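Local coordinates for protein KLLA0C04147p (PDB 5H2A) that probably binds and transfers sterols as a yeast oxysterol-binding-protein relative, Osh1, of which this chain is the ankyrin-repeat domain, at residues I86-Q91 / P118-C123; N188-E193 / P221-S226; L230-L235 / E253-L258; T194-L199 / D225-L230; V8-P13 / E44-S49. One frame throughout, in Å; residues are numbered along the deposited sequence.

Contact 1: I86-Q91 / P118-C123; sequences IDVNKQ and PDINDC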
# COMPACT_ATOMS: atom_id res chain seq x y z
N ILE A 86 -6.64 7.41 -12.76
CA ILE A 86 -7.49 6.55 -11.94
C ILE A 86 -6.60 5.87 -10.91
O ILE A 86 -5.51 5.37 -11.25
CB ILE A 86 -8.23 5.50 -12.79
CG1 ILE A 86 -9.34 6.18 -13.60
CG2 ILE A 86 -8.85 4.41 -11.88
CD1 ILE A 86 -10.10 5.23 -14.49
N ASP A 87 -7.06 5.84 -9.67
CA ASP A 87 -6.39 5.14 -8.59
C ASP A 87 -6.74 3.66 -8.68
O ASP A 87 -7.89 3.26 -8.48
CB ASP A 87 -6.83 5.74 -7.26
CG ASP A 87 -6.26 5.02 -6.06
OD1 ASP A 87 -5.43 4.10 -6.22
OD2 ASP A 87 -6.66 5.40 -4.95
N VAL A 88 -5.73 2.83 -8.97
CA VAL A 88 -5.96 1.40 -9.17
C VAL A 88 -6.45 0.73 -7.89
O VAL A 88 -7.00 -0.38 -7.94
CB VAL A 88 -4.66 0.77 -9.72
CG1 VAL A 88 -3.55 0.75 -8.66
CG2 VAL A 88 -4.93 -0.63 -10.25
N ASN A 89 -6.30 1.39 -6.73
CA ASN A 89 -6.79 0.87 -5.46
C ASN A 89 -8.03 1.59 -4.96
O ASN A 89 -8.37 1.46 -3.78
CB ASN A 89 -5.69 0.96 -4.41
CG ASN A 89 -4.44 0.26 -4.82
OD1 ASN A 89 -4.49 -0.92 -5.20
ND2 ASN A 89 -3.29 0.96 -4.77
N LYS A 90 -8.70 2.37 -5.81
CA LYS A 90 -9.97 3.01 -5.44
C LYS A 90 -10.99 2.01 -4.90
O LYS A 90 -11.26 0.98 -5.51
CB LYS A 90 -10.54 3.73 -6.68
CG LYS A 90 -11.96 4.31 -6.49
CD LYS A 90 -11.99 5.44 -5.46
CE LYS A 90 -13.44 5.97 -5.31
NZ LYS A 90 -13.53 7.03 -4.27
N GLN A 91 -11.61 2.35 -3.77
CA GLN A 91 -12.67 1.52 -3.22
C GLN A 91 -14.04 2.11 -3.58
O GLN A 91 -14.25 3.32 -3.44
CB GLN A 91 -12.53 1.41 -1.70
CG GLN A 91 -11.32 0.61 -1.25
CD GLN A 91 -11.22 0.61 0.26
OE1 GLN A 91 -10.66 1.54 0.83
NE2 GLN A 91 -11.79 -0.40 0.90
N PRO A 118 2.72 -1.97 -10.33
CA PRO A 118 3.66 -1.67 -9.23
C PRO A 118 3.03 -1.04 -8.00
O PRO A 118 3.59 -1.17 -6.90
CB PRO A 118 4.67 -0.70 -9.87
CG PRO A 118 4.39 -0.71 -11.34
CD PRO A 118 3.01 -1.21 -11.56
N ASP A 119 1.89 -0.37 -8.13
CA ASP A 119 1.24 0.31 -7.01
C ASP A 119 0.04 -0.46 -6.45
O ASP A 119 -0.67 0.07 -5.58
CB ASP A 119 0.81 1.72 -7.43
CG ASP A 119 1.94 2.49 -8.10
OD1 ASP A 119 3.07 2.42 -7.58
OD2 ASP A 119 1.71 3.13 -9.15
N ILE A 120 -0.21 -1.68 -6.93
CA ILE A 120 -1.37 -2.43 -6.47
C ILE A 120 -1.27 -2.65 -4.97
O ILE A 120 -0.18 -2.78 -4.41
CB ILE A 120 -1.49 -3.78 -7.20
CG1 ILE A 120 -2.91 -4.34 -7.10
CG2 ILE A 120 -0.48 -4.80 -6.63
CD1 ILE A 120 -3.96 -3.46 -7.86
N ASN A 121 -2.42 -2.64 -4.30
CA ASN A 121 -2.48 -3.02 -2.89
C ASN A 121 -3.51 -4.15 -2.76
O ASN A 121 -4.72 -3.89 -2.66
CB ASN A 121 -2.81 -1.83 -2.00
CG ASN A 121 -2.71 -2.17 -0.53
OD1 ASN A 121 -2.56 -3.34 -0.17
ND2 ASN A 121 -2.83 -1.17 0.33
N ASP A 122 -3.03 -5.40 -2.76
CA ASP A 122 -3.88 -6.56 -2.59
C ASP A 122 -4.18 -6.88 -1.13
O ASP A 122 -4.67 -7.99 -0.84
CB ASP A 122 -3.25 -7.79 -3.27
CG ASP A 122 -1.93 -8.21 -2.64
OD1 ASP A 122 -1.32 -7.42 -1.89
OD2 ASP A 122 -1.49 -9.35 -2.91
N CYS A 123 -3.92 -5.94 -0.21
CA CYS A 123 -4.25 -6.12 1.21
C CYS A 123 -5.50 -5.36 1.64
O CYS A 123 -5.94 -5.51 2.79
CB CYS A 123 -3.07 -5.69 2.07
SG CYS A 123 -1.62 -6.73 1.80
O HOH W 1 -6.32 -2.93 -4.90
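Two donors grip OD1 of Asn89: the backbone N of Asn121 at 2.8 Å and a water. The amide thereby ties together two loops of the ankyrin domain, one preceding helix 98-104 and the other following helix 108-115; the stretch 118-123 falls within the ankyrin-repeat range. Asn89 closes in on its partner loop with CG anti to its own carbonyl carbon, so that the flat amide lies alongside the backbone of Asp119 to Asn121. Its ND2 donates to the carbonyl O of Asp119 at 2.9 Å, almost straight (169°) and within the amide plane. Asparagine suits the place because one short planar group both accepts from and donates to a backbone that has no strand partner. An alanine here would remove both side-chain hydrogen bonds and would probably leave the N of Asn121 and the O of Asp119 poorly satisfied, loosening the two loops. Asn89 is itself positioned by a type I turn from Asp87 to Lys90, in which OD1 of Asp87 accepts from the N of Asn89 in an Asx turn. Asn121 makes a second Asx turn, its OD1 taking the N of Cys123 at 2.9 Å. Beside the amide, Val88 and Ile120 cross at about a right angle, and Leu55 and Leu114 also touch Val88. The carboxylate of Asp119 turns to Lys77 for a salt bridge. CG2 of Val88 meets CD1 of Ile120 at 3.8 Å, while the water on Asn89 OD1 also donates to the O of Asn121.

Contact 2: N188-E193 / P221-S226; sequences NGMEPE and PFKRDS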
# COMPACT_ATOMS: atom_id res chain seq x y z
N ASN A 188 9.71 -6.56 12.76
CA ASN A 188 10.05 -7.29 13.97
C ASN A 188 10.35 -8.76 13.72
O ASN A 188 10.43 -9.54 14.68
CB ASN A 188 8.94 -7.12 15.00
CG ASN A 188 8.80 -5.67 15.44
OD1 ASN A 188 9.73 -5.11 16.02
ND2 ASN A 188 7.67 -5.05 15.13
N GLY A 189 10.53 -9.16 12.46
CA GLY A 189 10.87 -10.55 12.18
C GLY A 189 12.26 -10.91 12.69
O GLY A 189 13.19 -10.11 12.65
N MET A 190 12.39 -12.15 13.17
CA MET A 190 13.65 -12.62 13.74
C MET A 190 14.45 -13.37 12.69
O MET A 190 13.94 -14.28 12.04
CB MET A 190 13.38 -13.54 14.95
CG MET A 190 14.65 -14.02 15.64
SD MET A 190 14.34 -15.07 17.08
CE MET A 190 13.19 -14.05 18.01
N GLU A 191 15.70 -12.96 12.50
CA GLU A 191 16.57 -13.65 11.55
C GLU A 191 17.02 -14.97 12.17
O GLU A 191 17.63 -14.96 13.24
CB GLU A 191 17.78 -12.79 11.19
CG GLU A 191 18.93 -13.57 10.58
CD GLU A 191 18.56 -14.20 9.25
OE1 GLU A 191 18.02 -13.48 8.38
OE2 GLU A 191 18.79 -15.42 9.08
N PRO A 192 16.71 -16.12 11.55
CA PRO A 192 17.04 -17.40 12.21
C PRO A 192 18.53 -17.62 12.38
O PRO A 192 18.93 -18.26 13.36
CB PRO A 192 16.41 -18.44 11.27
CG PRO A 192 15.37 -17.68 10.48
CD PRO A 192 15.94 -16.30 10.31
N GLU A 193 19.37 -17.11 11.47
CA GLU A 193 20.80 -17.35 11.60
C GLU A 193 21.43 -16.61 12.78
O GLU A 193 22.52 -17.00 13.22
CB GLU A 193 21.54 -16.95 10.32
CG GLU A 193 20.94 -17.56 9.03
CD GLU A 193 21.30 -19.04 8.87
OE1 GLU A 193 20.89 -19.84 9.75
OE2 GLU A 193 21.99 -19.37 7.88
N PRO A 221 10.20 -2.71 21.05
CA PRO A 221 11.27 -2.89 22.04
C PRO A 221 11.03 -4.05 23.00
O PRO A 221 11.95 -4.39 23.76
CB PRO A 221 11.29 -1.55 22.78
CG PRO A 221 9.93 -1.01 22.61
CD PRO A 221 9.45 -1.46 21.26
N PHE A 222 9.85 -4.65 22.99
CA PHE A 222 9.55 -5.78 23.86
C PHE A 222 9.86 -7.12 23.23
O PHE A 222 9.82 -8.14 23.92
CB PHE A 222 8.07 -5.74 24.29
CG PHE A 222 7.72 -4.57 25.17
CD1 PHE A 222 8.63 -4.11 26.12
CD2 PHE A 222 6.50 -3.94 25.05
CE1 PHE A 222 8.31 -3.04 26.94
CE2 PHE A 222 6.17 -2.85 25.86
CZ PHE A 222 7.09 -2.41 26.82
N LYS A 223 10.17 -7.16 21.93
CA LYS A 223 10.48 -8.43 21.28
C LYS A 223 11.86 -8.91 21.72
O LYS A 223 12.86 -8.21 21.53
CB LYS A 223 10.39 -8.29 19.76
CG LYS A 223 10.73 -9.57 19.01
CD LYS A 223 9.59 -10.04 18.12
CE LYS A 223 9.97 -11.33 17.40
NZ LYS A 223 9.12 -11.56 16.20
N ARG A 224 11.90 -10.09 22.33
CA ARG A 224 13.17 -10.61 22.79
C ARG A 224 13.89 -11.30 21.65
O ARG A 224 13.29 -11.71 20.65
CB ARG A 224 12.95 -11.59 23.96
CG ARG A 224 12.12 -10.98 25.07
CD ARG A 224 11.94 -11.92 26.26
NE ARG A 224 11.33 -11.20 27.37
CZ ARG A 224 12.03 -10.58 28.32
NH1 ARG A 224 13.35 -10.62 28.30
NH2 ARG A 224 11.40 -9.93 29.29
N ASP A 225 15.21 -11.42 21.79
CA ASP A 225 15.97 -12.19 20.82
C ASP A 225 15.88 -13.68 21.17
O ASP A 225 15.21 -14.08 22.13
CB ASP A 225 17.42 -11.70 20.76
CG ASP A 225 18.18 -11.87 22.07
OD1 ASP A 225 17.82 -12.69 22.94
OD2 ASP A 225 19.20 -11.16 22.23
N SER A 226 16.57 -14.51 20.38
CA SER A 226 16.48 -15.95 20.58
C SER A 226 17.02 -16.39 21.93
O SER A 226 16.69 -17.49 22.39
CB SER A 226 17.22 -16.68 19.45
OG SER A 226 18.63 -16.47 19.53
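Asn188 opens the contact with its main chain, its carbonyl O receiving NZ of Lys223 at 2.8 Å from above the carbonyl plane. Its side chain is engaged in the same neighbourhood, OD1 with the N of Asp220 and ND2 with the O of Gly218, which fixes the residue so that the carbonyl is well placed for the lysine. Lys223 begins with CG anti to its backbone N and bends at chi2 (122°, an unusual value), which lays its methylenes past the asparagine, CD lying 4.3 Å from CB of Asn188. An alanine here would lose the ammonium bond and the methylenes, and is likely to leave the two loops less firmly joined at this point. Gly189 carries the chain on to Met190, whose side chain is extended through chi1 and chi2 and then turns at chi3 (-52°). That turn puts CE 3.5 Å from the O of Arg224, while SD passes 4.1 Å from CB of Ser226. A flexible, unbranched thioether fits a partly exposed crossing of this kind, since it can follow the backbone of the other loop without needing a polar partner. The loops 188-193 and 221-226, each following a helix and joined side by side, are consistent with the stacked repeats of this ankyrin-repeat domain.

Contact 3: L230-L235 / E253-L258; sequences LPIDLL and ELKKML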
# COMPACT_ATOMS: atom_id res chain seq x y z
N LEU A 230 15.87 -8.47 25.75
CA LEU A 230 15.34 -7.27 25.13
C LEU A 230 16.48 -6.43 24.54
O LEU A 230 17.60 -6.48 25.04
CB LEU A 230 14.60 -6.43 26.15
CG LEU A 230 13.40 -7.07 26.87
CD1 LEU A 230 12.89 -6.14 27.96
CD2 LEU A 230 12.31 -7.38 25.87
N PRO A 231 16.20 -5.65 23.49
CA PRO A 231 17.24 -4.74 22.96
C PRO A 231 17.90 -3.88 24.04
O PRO A 231 19.12 -3.68 24.00
CB PRO A 231 16.45 -3.89 21.95
CG PRO A 231 15.40 -4.84 21.43
CD PRO A 231 14.98 -5.62 22.66
N ILE A 232 17.13 -3.38 25.00
CA ILE A 232 17.73 -2.53 26.03
C ILE A 232 18.64 -3.33 26.95
O ILE A 232 19.60 -2.78 27.52
CB ILE A 232 16.62 -1.79 26.80
CG1 ILE A 232 17.21 -0.60 27.58
CG2 ILE A 232 15.85 -2.76 27.69
CD1 ILE A 232 16.17 0.34 28.17
N ASP A 233 18.41 -4.65 27.11
CA ASP A 233 19.33 -5.49 27.87
C ASP A 233 20.71 -5.58 27.24
O ASP A 233 21.65 -6.05 27.89
CB ASP A 233 18.79 -6.92 28.03
CG ASP A 233 17.48 -6.99 28.80
OD1 ASP A 233 17.27 -6.14 29.69
OD2 ASP A 233 16.67 -7.92 28.51
N LEU A 234 20.85 -5.21 25.96
CA LEU A 234 22.14 -5.34 25.29
C LEU A 234 23.10 -4.21 25.64
O LEU A 234 24.29 -4.33 25.35
CB LEU A 234 21.93 -5.38 23.77
CG LEU A 234 20.89 -6.40 23.29
CD1 LEU A 234 20.63 -6.26 21.79
CD2 LEU A 234 21.35 -7.80 23.63
N LEU A 235 22.61 -3.13 26.25
CA LEU A 235 23.45 -2.01 26.64
C LEU A 235 23.84 -2.14 28.10
O LEU A 235 22.97 -2.23 28.98
CB LEU A 235 22.70 -0.69 26.41
CG LEU A 235 22.15 -0.50 25.00
CD1 LEU A 235 21.26 0.73 24.94
CD2 LEU A 235 23.31 -0.40 24.03
N GLU A 253 21.89 7.68 24.61
CA GLU A 253 20.85 8.07 23.68
C GLU A 253 20.01 6.87 23.26
O GLU A 253 18.78 6.96 23.19
CB GLU A 253 21.44 8.77 22.45
CG GLU A 253 20.37 9.15 21.44
CD GLU A 253 20.81 10.21 20.46
OE1 GLU A 253 22.03 10.50 20.39
OE2 GLU A 253 19.94 10.76 19.75
N LEU A 254 20.66 5.73 22.99
CA LEU A 254 19.93 4.51 22.65
C LEU A 254 19.03 4.08 23.80
O LEU A 254 17.89 3.66 23.58
CB LEU A 254 20.91 3.39 22.31
CG LEU A 254 21.73 3.64 21.04
CD1 LEU A 254 22.95 2.68 20.93
CD2 LEU A 254 20.82 3.49 19.82
N LYS A 255 19.54 4.15 25.03
CA LYS A 255 18.72 3.78 26.19
C LYS A 255 17.46 4.65 26.27
O LYS A 255 16.35 4.14 26.46
CB LYS A 255 19.56 3.90 27.46
CG LYS A 255 18.80 3.89 28.77
CD LYS A 255 19.78 3.66 29.94
CE LYS A 255 19.17 4.01 31.30
NZ LYS A 255 19.40 5.44 31.68
N LYS A 256 17.63 5.97 26.12
CA LYS A 256 16.48 6.87 26.20
C LYS A 256 15.47 6.59 25.09
O LYS A 256 14.25 6.61 25.32
CB LYS A 256 16.95 8.33 26.12
CG LYS A 256 17.66 8.83 27.38
CD LYS A 256 17.81 10.35 27.36
CE LYS A 256 18.89 10.82 28.33
NZ LYS A 256 18.55 10.48 29.74
N MET A 257 15.97 6.33 23.88
CA MET A 257 15.07 6.00 22.76
C MET A 257 14.31 4.71 23.03
O MET A 257 13.11 4.60 22.71
CB MET A 257 15.88 5.86 21.47
CG MET A 257 16.53 7.12 20.97
SD MET A 257 17.81 6.67 19.78
CE MET A 257 17.07 5.14 19.19
N LEU A 258 14.99 3.71 23.59
CA LEU A 258 14.32 2.43 23.83
C LEU A 258 13.30 2.54 24.96
O LEU A 258 12.24 1.91 24.90
CB LEU A 258 15.37 1.36 24.16
CG LEU A 258 16.20 0.95 22.94
CD1 LEU A 258 17.39 0.11 23.35
CD2 LEU A 258 15.30 0.18 21.95
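Leu235 and Leu254 meet at about a right angle, CD1 of Leu235 resting 3.8 Å from CB of Leu254. The same methyl reaches the helix backbone at the N of Lys255, and it also comes within 4.2 Å of CD1 of Leu258. Leu254 and Leu258 are one helical turn apart and so present the same face of helix 249-268, and both hold CG anti to the carbonyl carbon, but they serve the contact differently: Leu258 sends its branch to the turn at Pro231 and Ile232, while Leu254 offers CB to Leu235. Leucine suits the place of Leu258 because its forked end offers two methyls, CD1 for Ile232 and Leu235, CD2 for the ring of Pro231. CD1 lies over the backbone of Ile232, 3.8 Å from CA, and CD2 touches the proline ring at CB, 4.2 Å away. Ile232 extends toward the helix with CG1 anti to its backbone N (chi1 -163°), CD1 coming 4.2 Å from the O of Lys255. Beta-branching stiffens that isoleucine, and the proline ring helps set the turn in which the 3-10 bonds begin. No hydrogen bond crosses the interface, so the contact presses the turn 230-235, with its short 3-10 segment 232-234, against the terminal helix by apolar packing. On its far sides, Pro231 and Leu234 lean on helix 198-204, while Met257 touches helix 208-215 and Glu253 makes a salt bridge with Arg212 of that helix.

Contact 4: T194-L199 / D225-L230; sequences TGDTVL and DSRGKL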
# COMPACT_ATOMS: atom_id res chain seq x y z
N THR A 194 20.80 -15.53 13.26
CA THR A 194 21.34 -14.75 14.36
C THR A 194 20.46 -14.72 15.60
O THR A 194 20.97 -14.43 16.68
CB THR A 194 21.58 -13.29 13.92
OG1 THR A 194 20.33 -12.73 13.52
CG2 THR A 194 22.58 -13.23 12.77
N GLY A 195 19.16 -14.98 15.47
CA GLY A 195 18.23 -14.78 16.56
C GLY A 195 17.87 -13.33 16.83
O GLY A 195 17.18 -13.05 17.81
N ASP A 196 18.31 -12.39 15.98
CA ASP A 196 18.09 -10.96 16.17
C ASP A 196 16.98 -10.43 15.26
O ASP A 196 16.83 -10.88 14.13
CB ASP A 196 19.35 -10.17 15.85
CG ASP A 196 20.43 -10.35 16.88
OD1 ASP A 196 20.12 -10.88 17.97
OD2 ASP A 196 21.58 -9.97 16.59
N THR A 197 16.23 -9.46 15.78
CA THR A 197 15.47 -8.54 14.94
C THR A 197 16.39 -7.41 14.49
O THR A 197 17.50 -7.26 15.01
CB THR A 197 14.30 -7.94 15.71
OG1 THR A 197 14.82 -7.05 16.71
CG2 THR A 197 13.48 -9.03 16.40
N VAL A 198 15.94 -6.61 13.52
CA VAL A 198 16.82 -5.51 13.12
C VAL A 198 17.01 -4.55 14.27
O VAL A 198 18.06 -3.91 14.37
CB VAL A 198 16.33 -4.77 11.84
CG1 VAL A 198 16.48 -5.67 10.62
CG2 VAL A 198 14.90 -4.22 11.98
N LEU A 199 16.05 -4.46 15.20
CA LEU A 199 16.27 -3.55 16.32
C LEU A 199 17.42 -4.04 17.20
O LEU A 199 18.28 -3.24 17.59
CB LEU A 199 14.99 -3.37 17.14
CG LEU A 199 15.08 -2.37 18.32
CD1 LEU A 199 15.49 -0.93 17.88
CD2 LEU A 199 13.74 -2.32 19.08
N ASP A 225 15.21 -11.42 21.79
CA ASP A 225 15.97 -12.19 20.82
C ASP A 225 15.88 -13.68 21.17
O ASP A 225 15.21 -14.08 22.13
CB ASP A 225 17.42 -11.70 20.76
CG ASP A 225 18.18 -11.87 22.07
OD1 ASP A 225 17.82 -12.69 22.94
OD2 ASP A 225 19.20 -11.16 22.23
N SER A 226 16.57 -14.51 20.38
CA SER A 226 16.48 -15.95 20.58
C SER A 226 17.02 -16.39 21.93
O SER A 226 16.69 -17.49 22.39
CB SER A 226 17.22 -16.68 19.45
OG SER A 226 18.63 -16.47 19.53
N ARG A 227 17.83 -15.56 22.58
CA ARG A 227 18.38 -15.84 23.90
C ARG A 227 17.54 -15.24 25.02
O ARG A 227 17.93 -15.34 26.19
CB ARG A 227 19.82 -15.33 23.99
CG ARG A 227 20.80 -16.15 23.16
CD ARG A 227 21.93 -15.29 22.60
NE ARG A 227 21.42 -14.23 21.74
CZ ARG A 227 21.02 -14.40 20.48
NH1 ARG A 227 21.07 -15.61 19.92
NH2 ARG A 227 20.58 -13.37 19.77
N GLY A 228 16.42 -14.62 24.70
CA GLY A 228 15.52 -14.08 25.70
C GLY A 228 15.77 -12.64 26.11
O GLY A 228 15.11 -12.17 27.05
N LYS A 229 16.66 -11.92 25.44
CA LYS A 229 17.06 -10.58 25.83
C LYS A 229 16.28 -9.52 25.05
O LYS A 229 16.08 -9.65 23.84
CB LYS A 229 18.56 -10.37 25.61
CG LYS A 229 19.48 -11.30 26.40
CD LYS A 229 20.88 -11.32 25.78
CE LYS A 229 20.81 -11.76 24.31
NZ LYS A 229 22.10 -11.76 23.55
N LEU A 230 15.87 -8.47 25.75
CA LEU A 230 15.34 -7.27 25.13
C LEU A 230 16.48 -6.43 24.54
O LEU A 230 17.60 -6.48 25.04
CB LEU A 230 14.60 -6.43 26.15
CG LEU A 230 13.40 -7.07 26.87
CD1 LEU A 230 12.89 -6.14 27.96
CD2 LEU A 230 12.31 -7.38 25.87
O HOH W 2 20.66 -9.74 20.39
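The tight part lies where Gly195 faces Ser226, their CA atoms 4.5 Å apart, joining the loop that leads into helix 198-204 to the loop after helix 208-215 in this ankyrin-repeat domain. The backbone N of Ser226 donates to the O of Gly195 at 3.0 Å, in the carbonyl plane and on a lone pair. OG of Ser226 sits in the crowded position between backbone N and carbonyl carbon, and from there comes 3.4 Å from CA of Gly195. A beta carbon on Gly195 would fall about 2.0 Å from that hydroxyl, a clash that rules it out as the side chains stand, and the positive phi (75°) by itself also favours glycine. The preceding residue forms an ST turn, OG1 of Thr194 accepting from the N of Asp196.

The looser, solvent-facing side belongs to Arg227, which bends at chi2 and chi3 to bring the edge of its guanidinium to the other loop. NH2 donates to the O of Thr194 at 3.3 Å, and a weak bond from NH1 joins it. NH2 also forms a salt bridge of 3.1 Å with OD1 of Asp196, the carboxylate standing 82° to the guanidinium plane. The carboxylates of Asp196 and Asp225, both buried residues, lie side by side, and a water donates to both. Their mutual repulsion is probably offset chiefly by the bridges from Arg227 NH2 and Lys204 to Asp196, which is therefore likely to stay ionised; Lys229 may help at Asp225, whose OD2 is less surely placed.

Contact 5: V8-P13 / E44-S49; sequences VSVSKP and EPTVRS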
# COMPACT_ATOMS: atom_id res chain seq x y z
N VAL A 8 -28.08 22.48 -17.56
CA VAL A 8 -28.31 21.04 -17.47
C VAL A 8 -27.55 20.49 -16.26
O VAL A 8 -26.33 20.64 -16.14
CB VAL A 8 -27.91 20.32 -18.78
CG1 VAL A 8 -28.84 20.73 -19.89
CG2 VAL A 8 -26.46 20.63 -19.17
N SER A 9 -28.28 19.90 -15.31
CA SER A 9 -27.67 19.33 -14.12
C SER A 9 -27.09 17.96 -14.42
O SER A 9 -27.59 17.22 -15.27
CB SER A 9 -28.68 19.21 -12.97
OG SER A 9 -28.78 20.42 -12.24
N VAL A 10 -26.02 17.61 -13.71
CA VAL A 10 -25.33 16.35 -13.95
C VAL A 10 -26.08 15.22 -13.27
O VAL A 10 -26.32 15.24 -12.06
CB VAL A 10 -23.87 16.42 -13.48
CG1 VAL A 10 -23.23 15.05 -13.60
CG2 VAL A 10 -23.11 17.44 -14.31
N SER A 11 -26.41 14.19 -14.05
CA SER A 11 -27.14 13.03 -13.56
C SER A 11 -26.18 11.86 -13.47
O SER A 11 -25.65 11.40 -14.49
CB SER A 11 -28.30 12.70 -14.49
OG SER A 11 -28.74 11.37 -14.27
N LYS A 12 -25.95 11.37 -12.25
CA LYS A 12 -25.14 10.16 -12.11
C LYS A 12 -25.71 8.99 -12.90
O LYS A 12 -24.93 8.34 -13.63
CB LYS A 12 -24.97 9.81 -10.63
CG LYS A 12 -24.25 8.48 -10.40
CD LYS A 12 -23.95 8.21 -8.92
CE LYS A 12 -23.17 9.35 -8.30
NZ LYS A 12 -22.51 8.95 -7.02
N PRO A 13 -27.02 8.67 -12.83
CA PRO A 13 -27.54 7.57 -13.67
C PRO A 13 -27.26 7.75 -15.15
O PRO A 13 -26.92 6.77 -15.81
CB PRO A 13 -29.05 7.59 -13.38
CG PRO A 13 -29.16 8.15 -12.00
CD PRO A 13 -28.05 9.21 -11.93
N GLU A 44 -16.49 18.49 -11.47
CA GLU A 44 -17.79 18.47 -10.80
C GLU A 44 -17.91 17.18 -9.98
O GLU A 44 -17.57 16.09 -10.48
CB GLU A 44 -18.90 18.59 -11.85
CG GLU A 44 -20.22 19.18 -11.37
CD GLU A 44 -21.13 18.14 -10.73
OE1 GLU A 44 -20.89 16.93 -10.92
OE2 GLU A 44 -22.09 18.55 -10.03
N PRO A 45 -18.33 17.26 -8.72
CA PRO A 45 -18.19 16.08 -7.84
C PRO A 45 -18.98 14.86 -8.29
O PRO A 45 -18.51 13.72 -8.11
CB PRO A 45 -18.66 16.59 -6.47
CG PRO A 45 -19.42 17.83 -6.74
CD PRO A 45 -18.84 18.44 -7.99
N THR A 46 -20.16 15.04 -8.88
CA THR A 46 -20.89 13.89 -9.40
C THR A 46 -20.14 13.28 -10.58
O THR A 46 -19.99 12.05 -10.66
CB THR A 46 -22.32 14.28 -9.80
OG1 THR A 46 -23.07 14.57 -8.61
CG2 THR A 46 -23.02 13.13 -10.55
N VAL A 47 -19.61 14.12 -11.47
CA VAL A 47 -18.77 13.63 -12.56
C VAL A 47 -17.59 12.83 -12.00
O VAL A 47 -17.33 11.70 -12.44
CB VAL A 47 -18.28 14.79 -13.45
CG1 VAL A 47 -17.28 14.29 -14.50
CG2 VAL A 47 -19.47 15.48 -14.13
N ARG A 48 -16.85 13.41 -11.04
CA ARG A 48 -15.70 12.71 -10.47
C ARG A 48 -16.10 11.36 -9.90
O ARG A 48 -15.34 10.38 -9.99
CB ARG A 48 -15.03 13.53 -9.35
CG ARG A 48 -14.55 14.91 -9.71
CD ARG A 48 -13.33 15.35 -8.86
NE ARG A 48 -13.51 15.26 -7.41
CZ ARG A 48 -14.12 16.18 -6.65
NH1 ARG A 48 -14.65 17.27 -7.20
NH2 ARG A 48 -14.22 15.99 -5.34
N SER A 49 -17.28 11.28 -9.27
CA SER A 49 -17.66 10.06 -8.57
C SER A 49 -17.92 8.91 -9.54
O SER A 49 -17.76 7.75 -9.17
CB SER A 49 -18.91 10.29 -7.71
OG SER A 49 -20.07 10.46 -8.53
O HOH W 3 -20.51 6.94 -8.29
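Val10 points CG1 anti to its backbone N (chi1 173°), which drives that methyl between two residues of helix 45-51. It lies 3.6 Å from CG2 of Thr46 and 3.8 Å from CG2 of Val47. Thr46 holds CG2 anti to its own backbone N, so that its methyl faces the valine. Threonine suits the place, its methyl packing on the valine while it keeps a hydroxyl besides. Val10 slides past Thr46 in the opposite direction but crosses Val47 at about a right angle. Glu44 approaches Val10 tip to tip, with CG anti to N and a sharp bend at chi2 (-85°) that curls its carboxylate back toward the helix start. OE1 there accepts from the N of Val47 at 3.1 Å and, more weakly, from the N of Thr46, making Glu44 an N-cap. The contact therefore joins two helix N-termini near the start of the ankyrin-repeat domain, for Ser11 is likewise an N-cap, its OG bonded to the N of Leu14 in helix 12-25. Leu15 of that helix touches both Val10 and Val47. The negative end of Glu44 probably also balances the helix dipole. Lys12 runs extended from CA to CD, its CB beside the methyl of Thr46; the bend at chi3 (-55°) then turns NZ to OG of Ser49, in a weak bond of 3.2 Å. Ser49 holds OG in the crowded position between backbone N and carbonyl carbon, and that hydroxyl donates to the O of Thr46 at 2.7 Å. A water accepts from Lys12 NZ and donates, weakly, to the O of Ser49.

Along the chain the order is contact 5, contact 1, and then contacts 2, 4 and 3. Contact 5 sits on helices 12-25 and 45-51; contact 1, about 24 Å away between centres, lies close to the middle of the chain. Contacts 2, 3 and 4 cluster toward the C-terminal end, contacts 2 and 4 only about 4 Å apart at their centres and sharing Asp225 and Ser226, while contacts 3 and 4 share Leu230. Pro231 and Leu258 of contact 3 pack on Leu199 of contact 4. With 53 to 57 Å between the centres of contact 5 and this cluster, the contacts trace an elongated domain of helices and loops, without strands, in which helix 139-165 separates the early contacts from the late ones in sequence.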